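Local coordinates for polar amino acid ABC uptake transporter substrate binding protein (Streptococcus thermophilus LMG 18311, PDB 3HV1), which probably captures a polar amino acid outside the cell and delivers it to an ABC transporter for uptake, at residues P103-E108 with E249-D254. Sequence-based numbering, arbitrary orientation.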
# COMPACT_ATOMS: atom_id res chain seq x y z
N PRO A 103 6.43 1.06 2.44
CA PRO A 103 7.60 0.69 1.63
C PRO A 103 8.32 1.93 1.09
O PRO A 103 7.67 2.89 0.71
CB PRO A 103 7.00 -0.15 0.52
CG PRO A 103 5.62 0.46 0.34
CD PRO A 103 5.18 0.64 1.78
N TYR A 104 9.66 1.91 1.08
CA TYR A 104 10.39 3.07 0.57
C TYR A 104 10.96 2.87 -0.84
O TYR A 104 11.39 3.82 -1.50
CB TYR A 104 11.51 3.48 1.56
CG TYR A 104 12.47 2.37 1.93
CD1 TYR A 104 13.63 2.15 1.19
CD2 TYR A 104 12.21 1.52 3.02
CE1 TYR A 104 14.51 1.10 1.50
CE2 TYR A 104 13.08 0.47 3.34
CZ TYR A 104 14.22 0.27 2.57
OH TYR A 104 15.06 -0.77 2.87
N MSE A 105 10.95 1.63 -1.32
CA MSE A 105 11.43 1.35 -2.67
C MSE A 105 11.04 -0.04 -3.14
O MSE A 105 10.83 -0.95 -2.33
CB MSE A 105 12.95 1.55 -2.78
CG MSE A 105 13.82 0.28 -2.73
SE MSE A 105 15.63 0.50 -3.35
CE MSE A 105 15.36 0.16 -5.24
N VAL A 106 10.92 -0.20 -4.45
CA VAL A 106 10.55 -1.48 -5.02
C VAL A 106 11.71 -2.12 -5.75
O VAL A 106 12.39 -1.47 -6.55
CB VAL A 106 9.37 -1.37 -6.00
CG1 VAL A 106 9.11 -2.72 -6.66
CG2 VAL A 106 8.13 -0.91 -5.26
N ASN A 107 11.94 -3.39 -5.46
CA ASN A 107 12.98 -4.12 -6.14
C ASN A 107 12.27 -5.15 -7.00
O ASN A 107 11.29 -5.75 -6.58
CB ASN A 107 13.92 -4.81 -5.17
CG ASN A 107 14.98 -5.60 -5.88
OD1 ASN A 107 15.55 -5.13 -6.88
ND2 ASN A 107 15.26 -6.80 -5.39
N GLU A 108 12.76 -5.32 -8.22
CA GLU A 108 12.16 -6.27 -9.14
C GLU A 108 13.19 -6.58 -10.22
O GLU A 108 14.20 -5.89 -10.34
CB GLU A 108 10.92 -5.66 -9.78
CG GLU A 108 11.23 -4.51 -10.75
CD GLU A 108 9.99 -3.87 -11.31
OE1 GLU A 108 9.08 -4.61 -11.75
OE2 GLU A 108 9.92 -2.63 -11.34
N GLU A 249 18.99 7.04 -10.01
CA GLU A 249 17.62 7.41 -10.30
C GLU A 249 16.84 7.51 -8.99
O GLU A 249 17.34 7.14 -7.93
CB GLU A 249 16.96 6.40 -11.25
CG GLU A 249 16.58 5.06 -10.67
CD GLU A 249 15.85 4.19 -11.69
OE1 GLU A 249 16.48 3.79 -12.70
OE2 GLU A 249 14.64 3.91 -11.50
N ASP A 250 15.62 8.04 -9.07
CA ASP A 250 14.75 8.22 -7.91
C ASP A 250 13.90 6.96 -7.70
O ASP A 250 12.99 6.66 -8.49
CB ASP A 250 13.85 9.43 -8.16
CG ASP A 250 12.88 9.70 -7.04
OD1 ASP A 250 12.92 8.98 -6.02
OD2 ASP A 250 12.05 10.64 -7.18
N VAL A 251 14.18 6.22 -6.63
CA VAL A 251 13.44 4.98 -6.36
C VAL A 251 12.27 5.12 -5.39
O VAL A 251 11.66 4.14 -5.01
CB VAL A 251 14.39 3.90 -5.81
CG1 VAL A 251 15.56 3.71 -6.77
CG2 VAL A 251 14.90 4.30 -4.42
N ALA A 252 11.95 6.34 -5.00
CA ALA A 252 10.87 6.57 -4.06
C ALA A 252 9.53 5.97 -4.48
O ALA A 252 9.13 6.10 -5.63
CB ALA A 252 10.70 8.07 -3.81
N THR A 253 8.86 5.32 -3.54
CA THR A 253 7.55 4.74 -3.79
C THR A 253 6.56 5.89 -3.67
O THR A 253 6.89 6.95 -3.16
CB THR A 253 7.18 3.71 -2.72
OG1 THR A 253 7.30 4.31 -1.43
CG2 THR A 253 8.08 2.47 -2.80
N ASP A 254 5.33 5.67 -4.13
CA ASP A 254 4.32 6.71 -4.02
C ASP A 254 4.10 7.09 -2.56
O ASP A 254 3.83 8.25 -2.25
CB ASP A 254 3.02 6.25 -4.67
CG ASP A 254 3.11 6.22 -6.19
OD1 ASP A 254 3.88 7.02 -6.75
OD2 ASP A 254 2.40 5.41 -6.81
O HOH W 1 10.80 1.92 -6.23
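In this two-lobed periplasmic-binding-protein fold of solute-binding family 3, strand 105-114 leads from one lobe toward the other, and its beginning is packed against the loop that follows helix 238-247. Thr253 meets the backbone of 103-105 with both branches. Its OG1, set between its own backbone N and carbonyl carbon (chi1 54°), donates to Pro103 O at 2.6 Å, approaching from above the carbonyl plane with a C=O...donor angle of 140°. Its CG2, anti to the carbonyl carbon, lies against the Tyr104-Met105 peptide, 3.3 Å from Met105 N, and touches Val106 CG2, the two side chains crossing at about a right angle. Further along, Met105, a selenomethionine, bends at chi3 (-87°) and crosses Val251 obliquely: its CB lies 3.7 Å from Val251 CG2, while its CE reaches Val251 CB and CG1. The main chains are bridged by a water that accepts from Val106 N at 2.8 Å and donates to Val251 O at 2.7 Å. Within the loop, Asp250 OD1 accepts from Ala252 N at 3.0 Å, forming an Asx turn; Asp250 OD2 is hydrogen-bonded to Tyr234 OH. Arg183 binds both segments, through Val106 O and a salt bridge to Glu249. The loop thus docks through one direct hydroxyl bond, one water and a buried apolar patch, satisfying main-chain polar groups without strand pairing.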